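Local structure of macro domain-containing protein (Thermosipho africanus, 7OMU) at residues 240-245 / 310-315; 264-269 / 286-291; 108-113 / 180-185. The protein is of unknown function but joins a DarT-family region to a macro domain, with adenosine-5-diphosphoribose bound in a pocket of the chain. The protein carries 1 engineered substitution. One frame throughout, in Å; residues are numbered along the deposited sequence.

Contact 1 of 3, residues 240-245 / 310-315. With APR (adenosine-5-diphosphoribose), chain C.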
loop_
_atom_site.group_PDB
_atom_site.type_symbol
_atom_site.label_atom_id
_atom_site.label_comp_id
_atom_site.label_asym_id
_atom_site.label_seq_id
_atom_site.Cartn_x
_atom_site.Cartn_y
_atom_site.Cartn_z
ATOM N N GLN A 240 3.591 -12.685 -8.062
ATOM C CA GLN A 240 5.041 -13.006 -8.101
ATOM C C GLN A 240 5.715 -12.201 -9.223
ATOM O O GLN A 240 6.899 -11.866 -9.074
ATOM C CB GLN A 240 5.200 -14.521 -8.247
ATOM C CG GLN A 240 6.642 -14.987 -8.372
ATOM C CD GLN A 240 7.053 -15.310 -9.788
ATOM O OE1 GLN A 240 6.349 -15.027 -10.760
ATOM N NE2 GLN A 240 8.210 -15.936 -9.915
ATOM N N THR A 241 4.994 -11.905 -10.303
ATOM C CA THR A 241 5.506 -11.152 -11.477
ATOM C C THR A 241 4.604 -9.938 -11.703
ATOM O O THR A 241 3.398 -10.127 -11.932
ATOM C CB THR A 241 5.585 -12.051 -12.717
ATOM O OG1 THR A 241 6.545 -13.080 -12.465
ATOM C CG2 THR A 241 5.970 -11.298 -13.974
ATOM N N LEU A 242 5.177 -8.739 -11.611
ATOM C CA LEU A 242 4.488 -7.458 -11.900
ATOM C C LEU A 242 4.896 -7.014 -13.305
ATOM O O LEU A 242 6.104 -6.898 -13.572
ATOM C CB LEU A 242 4.871 -6.416 -10.843
ATOM C CG LEU A 242 4.818 -6.895 -9.390
ATOM C CD1 LEU A 242 5.081 -5.737 -8.437
ATOM C CD2 LEU A 242 3.483 -7.558 -9.070
ATOM N N THR A 243 3.913 -6.806 -14.172
ATOM C CA THR A 243 4.112 -6.357 -15.567
ATOM C C THR A 243 4.143 -4.830 -15.577
ATOM O O THR A 243 3.429 -4.214 -14.779
ATOM C CB THR A 243 3.035 -6.957 -16.474
ATOM O OG1 THR A 243 2.904 -8.328 -16.099
ATOM C CG2 THR A 243 3.376 -6.849 -17.939
ATOM N N VAL A 244 4.982 -4.250 -16.427
ATOM C CA VAL A 244 5.236 -2.787 -16.481
ATOM C C VAL A 244 5.216 -2.383 -17.951
ATOM O O VAL A 244 6.084 -2.865 -18.704
ATOM C CB VAL A 244 6.579 -2.445 -15.809
ATOM C CG1 VAL A 244 6.929 -0.971 -15.955
ATOM C CG2 VAL A 244 6.593 -2.860 -14.348
ATOM N N SER A 245 4.240 -1.558 -18.340
ATOM C CA SER A 245 4.120 -1.004 -19.711
ATOM C C SER A 245 5.326 -0.100 -19.954
ATOM O O SER A 245 5.557 0.783 -19.114
ATOM C CB SER A 245 2.822 -0.262 -19.897
ATOM O OG SER A 245 1.872 -0.657 -18.919
ATOM N N HIS A 310 9.243 -14.089 0.129
ATOM C CA HIS A 310 8.493 -14.071 -1.158
ATOM C C HIS A 310 9.325 -13.319 -2.212
ATOM O O HIS A 310 9.893 -12.250 -1.873
ATOM C CB HIS A 310 7.090 -13.476 -0.897
ATOM C CG HIS A 310 6.284 -13.114 -2.105
ATOM N ND1 HIS A 310 5.827 -11.821 -2.332
ATOM C CD2 HIS A 310 5.833 -13.862 -3.139
ATOM C CE1 HIS A 310 5.143 -11.790 -3.457
ATOM N NE2 HIS A 310 5.129 -13.033 -3.974
ATOM N N GLN A 311 9.410 -13.858 -3.436
ATOM C CA GLN A 311 10.138 -13.237 -4.581
ATOM C C GLN A 311 9.167 -12.410 -5.436
ATOM O O GLN A 311 7.979 -12.784 -5.539
ATOM C CB GLN A 311 10.838 -14.302 -5.432
ATOM C CG GLN A 311 9.906 -15.070 -6.366
ATOM C CD GLN A 311 10.533 -16.279 -7.021
ATOM O OE1 GLN A 311 9.839 -17.114 -7.598
ATOM N NE2 GLN A 311 11.852 -16.392 -6.948
ATOM N N THR A 312 9.667 -11.319 -6.019
ATOM C CA THR A 312 8.900 -10.392 -6.891
ATOM C C THR A 312 9.750 -10.064 -8.121
ATOM O O THR A 312 10.764 -9.354 -7.977
ATOM C CB THR A 312 8.466 -9.129 -6.136
ATOM O OG1 THR A 312 7.740 -9.524 -4.972
ATOM C CG2 THR A 312 7.603 -8.216 -6.978
ATOM N N TRP A 313 9.345 -10.598 -9.274
ATOM C CA TRP A 313 9.950 -10.359 -10.610
ATOM C C TRP A 313 9.203 -9.214 -11.294
ATOM O O TRP A 313 8.064 -8.931 -10.893
ATOM C CB TRP A 313 9.893 -11.632 -11.467
ATOM C CG TRP A 313 10.699 -12.785 -10.952
ATOM C CD1 TRP A 313 11.622 -12.777 -9.945
ATOM C CD2 TRP A 313 10.687 -14.126 -11.468
ATOM N NE1 TRP A 313 12.173 -14.023 -9.791
ATOM C CE2 TRP A 313 11.616 -14.870 -10.710
ATOM C CE3 TRP A 313 9.983 -14.766 -12.492
ATOM C CZ2 TRP A 313 11.850 -16.225 -10.944
ATOM C CZ3 TRP A 313 10.217 -16.103 -12.724
ATOM C CH2 TRP A 313 11.140 -16.820 -11.962
ATOM N N PHE A 314 9.829 -8.597 -12.292
ATOM C CA PHE A 314 9.242 -7.521 -13.126
ATOM C C PHE A 314 9.279 -7.960 -14.587
ATOM O O PHE A 314 10.369 -8.289 -15.078
ATOM C CB PHE A 314 10.001 -6.207 -12.934
ATOM C CG PHE A 314 9.709 -5.519 -11.629
ATOM C CD1 PHE A 314 10.298 -5.952 -10.454
ATOM C CD2 PHE A 314 8.827 -4.455 -11.578
ATOM C CE1 PHE A 314 10.027 -5.315 -9.254
ATOM C CE2 PHE A 314 8.554 -3.824 -10.374
ATOM C CZ PHE A 314 9.156 -4.250 -9.212
ATOM N N LEU A 315 8.114 -7.984 -15.238
ATOM C CA LEU A 315 7.971 -8.255 -16.688
ATOM C C LEU A 315 7.883 -6.909 -17.403
ATOM O O LEU A 315 6.939 -6.163 -17.124
ATOM C CB LEU A 315 6.720 -9.102 -16.933
ATOM C CG LEU A 315 6.484 -9.523 -18.383
ATOM C CD1 LEU A 315 7.608 -10.425 -18.874
ATOM C CD2 LEU A 315 5.143 -10.223 -18.539
HETATM N N1 APR C . -1.824 -0.077 -10.099
HETATM C C2 APR C . -2.634 -0.364 -11.127
HETATM N N3 APR C . -2.825 0.303 -12.264
HETATM C C4 APR C . -2.059 1.407 -12.297
HETATM C C5 APR C . -1.184 1.838 -11.321
HETATM C C6 APR C . -1.068 1.045 -10.161
HETATM N N6 APR C . -0.267 1.336 -9.139
HETATM N N7 APR C . -0.572 3.022 -11.715
HETATM C C8 APR C . -1.076 3.281 -12.900
HETATM N N9 APR C . -1.991 2.332 -13.303
HETATM C "C1'" APR C . -2.752 2.287 -14.555
HETATM C "C2'" APR C . -3.073 3.661 -15.140
HETATM O "O2'" APR C . -4.331 4.120 -14.694
HETATM C "C3'" APR C . -3.041 3.421 -16.656
HETATM O "O3'" APR C . -4.352 3.456 -17.203
HETATM O "O4'" APR C . -1.970 1.620 -15.515
HETATM C "C4'" APR C . -2.387 2.041 -16.837
HETATM C "C5'" APR C . -1.204 1.982 -17.780
HETATM O "O5'" APR C . -0.126 2.841 -17.297
HETATM P PA APR C . 0.815 3.676 -18.307
HETATM O O1A APR C . 2.191 3.771 -17.732
HETATM O O2A APR C . 0.137 4.954 -18.680
HETATM O O3A APR C . 0.876 2.717 -19.598
HETATM P PB APR C . 0.735 2.941 -21.185
HETATM O O1B APR C . -0.578 3.599 -21.450
HETATM O O2B APR C . 1.020 1.650 -21.879
HETATM O O5D APR C . 1.928 3.983 -21.477
HETATM C C5D APR C . 3.285 3.497 -21.693
HETATM O O4D APR C . 4.281 5.388 -20.571
HETATM O O1D APR C . 4.752 4.011 -18.784
HETATM C C1D APR C . 5.312 4.823 -19.750
HETATM O O2D APR C . 7.593 4.218 -20.534
HETATM C C2D APR C . 6.205 3.989 -20.684
HETATM O O3D APR C . 6.378 5.436 -22.656
HETATM C C3D APR C . 5.704 4.321 -22.089
HETATM C C4D APR C . 4.236 4.665 -21.818
#

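Contact 2 of 3, residues 264-269 / 286-291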
loop_
_atom_site.group_PDB
_atom_site.type_symbol
_atom_site.label_atom_id
_atom_site.label_comp_id
_atom_site.label_asym_id
_atom_site.label_seq_id
_atom_site.Cartn_x
_atom_site.Cartn_y
_atom_site.Cartn_z
ATOM N N PHE A 264 11.745 1.464 -7.849
ATOM C CA PHE A 264 12.564 0.291 -8.268
ATOM C C PHE A 264 13.591 0.716 -9.320
ATOM O O PHE A 264 13.587 0.218 -10.449
ATOM C CB PHE A 264 11.644 -0.824 -8.775
ATOM C CG PHE A 264 10.480 -1.122 -7.863
ATOM C CD1 PHE A 264 10.680 -1.729 -6.632
ATOM C CD2 PHE A 264 9.184 -0.790 -8.227
ATOM C CE1 PHE A 264 9.614 -1.999 -5.790
ATOM C CE2 PHE A 264 8.116 -1.062 -7.383
ATOM C CZ PHE A 264 8.334 -1.665 -6.166
ATOM N N PRO A 265 14.517 1.641 -8.981
ATOM C CA PRO A 265 15.426 2.220 -9.972
ATOM C C PRO A 265 16.299 1.192 -10.715
ATOM O O PRO A 265 16.645 1.445 -11.856
ATOM C CB PRO A 265 16.280 3.196 -9.144
ATOM C CG PRO A 265 16.159 2.688 -7.728
ATOM C CD PRO A 265 14.742 2.170 -7.631
ATOM N N ASP A 266 16.632 0.068 -10.077
ATOM C CA ASP A 266 17.388 -1.041 -10.721
ATOM C C ASP A 266 16.591 -1.593 -11.913
ATOM O O ASP A 266 17.237 -2.015 -12.888
ATOM C CB ASP A 266 17.720 -2.157 -9.730
ATOM C CG ASP A 266 16.491 -2.868 -9.203
ATOM O OD1 ASP A 266 15.619 -2.170 -8.637
ATOM O OD2 ASP A 266 16.404 -4.107 -9.370
ATOM N N VAL A 267 15.254 -1.595 -11.838
ATOM C CA VAL A 267 14.352 -2.069 -12.935
ATOM C C VAL A 267 14.532 -1.144 -14.145
ATOM O O VAL A 267 14.564 -1.644 -15.284
ATOM C CB VAL A 267 12.873 -2.134 -12.498
ATOM C CG1 VAL A 267 11.947 -2.475 -13.658
ATOM C CG2 VAL A 267 12.658 -3.119 -11.359
ATOM N N TYR A 268 14.620 0.161 -13.899
ATOM C CA TYR A 268 14.861 1.198 -14.934
ATOM C C TYR A 268 16.173 0.876 -15.652
ATOM O O TYR A 268 16.191 0.845 -16.896
ATOM C CB TYR A 268 14.859 2.588 -14.289
ATOM C CG TYR A 268 15.290 3.721 -15.184
ATOM C CD1 TYR A 268 14.816 3.835 -16.479
ATOM C CD2 TYR A 268 16.150 4.700 -14.718
ATOM C CE1 TYR A 268 15.207 4.881 -17.299
ATOM C CE2 TYR A 268 16.551 5.752 -15.524
ATOM C CZ TYR A 268 16.077 5.841 -16.819
ATOM O OH TYR A 268 16.462 6.871 -17.623
ATOM N N VAL A 269 17.227 0.610 -14.877
ATOM C CA VAL A 269 18.600 0.323 -15.385
ATOM C C VAL A 269 18.572 -0.953 -16.234
ATOM O O VAL A 269 19.202 -0.968 -17.309
ATOM C CB VAL A 269 19.599 0.204 -14.222
ATOM C CG1 VAL A 269 20.931 -0.374 -14.672
ATOM C CG2 VAL A 269 19.800 1.549 -13.539
ATOM N N TYR A 286 10.545 -8.632 -21.883
ATOM C CA TYR A 286 11.733 -9.072 -21.107
ATOM C C TYR A 286 11.315 -9.290 -19.649
ATOM O O TYR A 286 10.763 -8.348 -19.051
ATOM C CB TYR A 286 12.870 -8.051 -21.204
ATOM C CG TYR A 286 14.134 -8.454 -20.487
ATOM C CD1 TYR A 286 15.107 -9.214 -21.116
ATOM C CD2 TYR A 286 14.361 -8.080 -19.174
ATOM C CE1 TYR A 286 16.277 -9.580 -20.468
ATOM C CE2 TYR A 286 15.520 -8.445 -18.507
ATOM C CZ TYR A 286 16.485 -9.194 -19.157
ATOM O OH TYR A 286 17.630 -9.556 -18.511
ATOM N N LEU A 287 11.577 -10.487 -19.109
ATOM C CA LEU A 287 11.320 -10.841 -17.690
ATOM C C LEU A 287 12.597 -10.624 -16.871
ATOM O O LEU A 287 13.593 -11.317 -17.131
ATOM C CB LEU A 287 10.853 -12.296 -17.601
ATOM C CG LEU A 287 10.584 -12.802 -16.183
ATOM C CD1 LEU A 287 9.394 -12.086 -15.569
ATOM C CD2 LEU A 287 10.349 -14.299 -16.189
ATOM N N TYR A 288 12.548 -9.694 -15.917
ATOM C CA TYR A 288 13.612 -9.422 -14.916
ATOM C C TYR A 288 13.344 -10.295 -13.691
ATOM O O TYR A 288 12.374 -10.012 -12.974
ATOM C CB TYR A 288 13.625 -7.933 -14.557
ATOM C CG TYR A 288 14.646 -7.482 -13.541
ATOM C CD1 TYR A 288 15.814 -8.185 -13.304
ATOM C CD2 TYR A 288 14.460 -6.298 -12.850
ATOM C CE1 TYR A 288 16.747 -7.741 -12.382
ATOM C CE2 TYR A 288 15.385 -5.835 -11.928
ATOM C CZ TYR A 288 16.537 -6.560 -11.692
ATOM O OH TYR A 288 17.458 -6.107 -10.790
ATOM N N LYS A 289 14.158 -11.335 -13.484
ATOM C CA LYS A 289 14.038 -12.261 -12.330
ATOM C C LYS A 289 14.796 -11.658 -11.142
ATOM O O LYS A 289 15.807 -12.233 -10.722
ATOM C CB LYS A 289 14.512 -13.660 -12.729
ATOM C CG LYS A 289 13.638 -14.338 -13.775
ATOM C CD LYS A 289 14.040 -15.759 -14.072
ATOM C CE LYS A 289 13.296 -16.351 -15.247
ATOM N NZ LYS A 289 13.840 -17.680 -15.614
ATOM N N ARG A 290 14.289 -10.535 -10.632
ATOM C CA ARG A 290 14.860 -9.736 -9.516
ATOM C C ARG A 290 14.864 -10.575 -8.232
ATOM O O ARG A 290 13.770 -10.976 -7.783
ATOM C CB ARG A 290 14.020 -8.467 -9.344
ATOM C CG ARG A 290 14.741 -7.294 -8.701
ATOM C CD ARG A 290 13.866 -6.058 -8.765
ATOM N NE ARG A 290 13.257 -5.752 -7.484
ATOM C CZ ARG A 290 13.498 -4.658 -6.777
ATOM N NH1 ARG A 290 14.340 -3.747 -7.227
ATOM N NH2 ARG A 290 12.891 -4.472 -5.618
ATOM N N GLU A 291 16.046 -10.814 -7.655
ATOM C CA GLU A 291 16.232 -11.654 -6.437
ATOM C C GLU A 291 16.006 -10.804 -5.178
ATOM O O GLU A 291 16.065 -11.373 -4.073
ATOM C CB GLU A 291 17.606 -12.328 -6.453
ATOM C CG GLU A 291 17.694 -13.447 -7.484
ATOM C CD GLU A 291 18.995 -14.231 -7.533
ATOM O OE1 GLU A 291 19.514 -14.589 -6.450
ATOM O OE2 GLU A 291 19.483 -14.494 -8.661
#

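Contact 3 of 3, residues 108-113 / 180-185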
loop_
_atom_site.group_PDB
_atom_site.type_symbol
_atom_site.label_atom_id
_atom_site.label_comp_id
_atom_site.label_asym_id
_atom_site.label_seq_id
_atom_site.Cartn_x
_atom_site.Cartn_y
_atom_site.Cartn_z
ATOM N N ALA A 108 -7.191 -3.482 13.666
ATOM C CA ALA A 108 -8.152 -2.361 13.677
ATOM C C ALA A 108 -7.373 -1.045 13.728
ATOM O O ALA A 108 -6.406 -0.954 14.501
ATOM C CB ALA A 108 -9.085 -2.507 14.850
ATOM N N ILE A 109 -7.766 -0.074 12.907
ATOM C CA ILE A 109 -7.236 1.318 12.950
ATOM C C ILE A 109 -8.294 2.182 13.640
ATOM O O ILE A 109 -9.421 2.271 13.123
ATOM C CB ILE A 109 -6.857 1.804 11.537
ATOM C CG1 ILE A 109 -5.707 0.964 10.972
ATOM C CG2 ILE A 109 -6.514 3.285 11.530
ATOM C CD1 ILE A 109 -5.743 0.793 9.474
ATOM N N VAL A 110 -7.953 2.724 14.809
ATOM C CA VAL A 110 -8.861 3.562 15.639
ATOM C C VAL A 110 -8.673 5.010 15.192
ATOM O O VAL A 110 -7.539 5.506 15.282
ATOM C CB VAL A 110 -8.588 3.384 17.145
ATOM C CG1 VAL A 110 -9.494 4.270 17.994
ATOM C CG2 VAL A 110 -8.717 1.924 17.562
ATOM N N ALA A 111 -9.740 5.632 14.695
ATOM C CA ALA A 111 -9.756 7.036 14.234
ATOM C C ALA A 111 -9.938 7.959 15.443
ATOM O O ALA A 111 -10.820 7.688 16.277
ATOM C CB ALA A 111 -10.845 7.234 13.214
ATOM N N VAL A 112 -9.117 9.006 15.523
ATOM C CA VAL A 112 -9.154 10.054 16.581
ATOM C C VAL A 112 -9.417 11.388 15.877
ATOM O O VAL A 112 -8.800 11.607 14.829
ATOM C CB VAL A 112 -7.834 10.056 17.374
ATOM C CG1 VAL A 112 -7.783 11.175 18.402
ATOM C CG2 VAL A 112 -7.580 8.711 18.035
ATOM N N LYS A 113 -10.302 12.226 16.422
ATOM C CA LYS A 113 -10.763 13.490 15.782
ATOM C C LYS A 113 -9.595 14.474 15.657
ATOM O O LYS A 113 -8.745 14.484 16.557
ATOM C CB LYS A 113 -11.906 14.126 16.579
ATOM C CG LYS A 113 -13.294 13.578 16.271
ATOM C CD LYS A 113 -14.427 14.430 16.820
ATOM C CE LYS A 113 -14.622 14.285 18.316
ATOM N NZ LYS A 113 -15.158 12.950 18.674
ATOM N N ARG A 180 -13.610 9.839 24.191
ATOM C CA ARG A 180 -14.544 10.823 23.575
ATOM C C ARG A 180 -13.901 11.494 22.355
ATOM O O ARG A 180 -14.636 12.149 21.608
ATOM C CB ARG A 180 -14.993 11.865 24.602
ATOM C CG ARG A 180 -16.025 11.335 25.588
ATOM C CD ARG A 180 -16.397 12.352 26.653
ATOM N NE ARG A 180 -15.239 12.766 27.439
ATOM C CZ ARG A 180 -15.287 13.541 28.519
ATOM N NH1 ARG A 180 -14.167 13.851 29.153
ATOM N NH2 ARG A 180 -16.445 14.000 28.963
ATOM N N TYR A 181 -12.593 11.324 22.148
ATOM C CA TYR A 181 -11.864 11.814 20.950
ATOM C C TYR A 181 -11.963 10.815 19.786
ATOM O O TYR A 181 -11.543 11.191 18.674
ATOM C CB TYR A 181 -10.393 12.070 21.276
ATOM C CG TYR A 181 -10.115 13.340 22.033
ATOM C CD1 TYR A 181 -10.335 14.574 21.448
ATOM C CD2 TYR A 181 -9.590 13.309 23.317
ATOM C CE1 TYR A 181 -10.068 15.750 22.132
ATOM C CE2 TYR A 181 -9.311 14.477 24.009
ATOM C CZ TYR A 181 -9.546 15.704 23.411
ATOM O OH TYR A 181 -9.285 16.869 24.067
ATOM N N ILE A 182 -12.480 9.600 20.011
ATOM C CA ILE A 182 -12.525 8.516 18.980
ATOM C C ILE A 182 -13.720 8.738 18.035
ATOM O O ILE A 182 -14.875 8.747 18.523
ATOM C CB ILE A 182 -12.555 7.127 19.645
ATOM C CG1 ILE A 182 -11.286 6.877 20.460
ATOM C CG2 ILE A 182 -12.778 6.031 18.613
ATOM C CD1 ILE A 182 -11.267 5.540 21.180
ATOM N N SER A 183 -13.436 8.882 16.731
ATOM C CA SER A 183 -14.412 9.115 15.632
ATOM C C SER A 183 -15.089 7.803 15.251
ATOM O O SER A 183 -16.325 7.768 15.167
ATOM C CB SER A 183 -13.749 9.682 14.402
ATOM O OG SER A 183 -13.076 10.898 14.675
ATOM N N ALA A 184 -14.279 6.789 14.961
ATOM C CA ALA A 184 -14.706 5.523 14.336
ATOM C C ALA A 184 -13.584 4.497 14.458
ATOM O O ALA A 184 -12.492 4.859 14.925
ATOM C CB ALA A 184 -15.062 5.768 12.894
ATOM N N ILE A 185 -13.856 3.260 14.053
ATOM C CA ILE A 185 -12.841 2.172 13.974
ATOM C C ILE A 185 -12.900 1.589 12.562
ATOM O O ILE A 185 -13.996 1.162 12.144
ATOM C CB ILE A 185 -13.079 1.120 15.074
ATOM C CG1 ILE A 185 -12.913 1.725 16.469
ATOM C CG2 ILE A 185 -12.176 -0.088 14.875
ATOM C CD1 ILE A 185 -14.050 1.396 17.391
#

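Contact 1 of 3, residues 240-245 / 310-315
NE2 of the Gln240 side-chain amide lies over one face of the Trp313 indole, 3.2 Å above its plane and displaced toward the rim, nearest to CE3. Amide and ring are not stacked, since their planes are 54° apart. Gln311 OE1 sits above the same face, also toward the rim, and accepts a bond from Gln240 NE2 at 3.1 Å. That donor comes from well above the Gln311 carbonyl plane, whereas the acceptor lies in the plane of the Gln240 amide. CG of Gln240 is anti to the backbone N (chi1 177°), and a bend at chi2 (-101°) then swings CD toward the indole. At the other end of this amide, OE1 accepts from Thr241 OG1 at 2.6 Å. The Phe314 ring is met at its edge, in plane, by Val244 CG2, 3.9 Å from CD2, and Phe264 packs against the same ring. Strands 241-245 and 313-315 are parallel neighbours in the mixed macro-domain sheet: Trp313 N bonds to Gln240 O, Leu242 N to Trp313 O at 3.0 Å, Leu315 N to Leu242 O and Val244 N to Leu315 O. The first strand leads to the ligand pocket at Ser245, whose O weakly accepts from O1D of adenosine-5-diphosphoribose. The donor at NE2 and the acceptor at OE1 favour this flip of the Gln240 amide and probably hold it over the indole.

Contact 2 of 3, residues 264-269 / 286-291
The first turn of helix 265-275 faces edge strand 286-288 of the macro-domain sheet, and Asp266 and Val267 reach from it to Tyr288 and Arg290. Asp266 OD2 is the shared acceptor. Tyr288 OH donates to its anti lone pair at 2.7 Å, and Arg290 NH1 reaches its syn side at 3.0 Å, close to both the carboxylate and the guanidinium planes, as part of a salt bridge. Two donors thus grip one oxygen, which probably favours the charged carboxylate. The Asp266 carboxylate is turned 60° from the Tyr288 ring and meets it at the edge; Val267 CG2 also lies at that edge, 3.9 Å from CE2. Arg290 CB covers the centre of one face of the tyrosine ring, 3.8 Å above it. Farther along the same chain, a bend at chi3 (104°) turns CZ off the extended path. Phe264 CD1 lies over one face of the guanidinium, 3.7 Å from NH2, with the ring and guanidinium planes nearly perpendicular (82°). Arg290 also touches Phe314 and Phe297. Such helix-on-sheet packing is characteristic of the alpha/beta/alpha sandwich of macro domains, here with a salt bridge and a tyrosine hydrogen bond linking the helix start to the edge strand and the loop after it.

Contact 3 of 3, residues 108-113 / 180-185
Val110 CG1 rests on Ile182 CG2 at 3.8 Å, the two side chains crossing at a slant on one face of an antiparallel pair of strands. On the same side Ile185 adds CG1 near Val110 CG2, and its CG2 lies 3.9 Å from Ala108 CB. The backbones are joined by Ala111 N to Ala184 O at 2.9 Å, Ser183 N to Ala111 O, and Lys113 N to Tyr181 O at 2.8 Å. Ser183 and Ala184 together face the single residue Ala111, a beta bulge, which explains why Ile182 and Ile185, three residues apart, come out on one face. Beyond the bulge, Val112 CG1 packs 4.0 Å from Tyr181 CB. The Lys113 side chain reaches across to the start of the partner segment: a bend at chi3 (-76°) turns CE, and one at chi4 (-70°) sets NZ 3.1 Å from Arg180 O. Arg180 itself forms a salt bridge with Asp178. Helix 35-41 covers the face bearing Ile182 and Ile185 through Val35, Ile38 and Leu39, with Ile43 beside Val110 and Val112. Strand 25-31 flanks 107-113 and strand 207-209 flanks 182-187, making this the central pair of the four-stranded mixed sheet in the DarT-family region.

Overall arrangement
Contacts 1 and 2 belong to one unit, their centres 9 Å apart. They meet through the sheet in which strand 313-318 lies between 241-246 and 286-288, with a probable hydrogen bond from Tyr288 N to Phe314 O at 2.7 Å, and Trp313 packs against Tyr288, Lys289 and Arg290. The bound adenosine-5-diphosphoribose touches contact 1 directly at Ser245, whereas in contact 2 the Phe264 side chain stays about 9 Å from it. Contact 3 lies in the DarT-family region, on the opposite side of the chain's centre. Its centre is 37 Å from that of contact 1 and 41 Å from that of contact 2, with nearest atoms about 21 Å away in both cases.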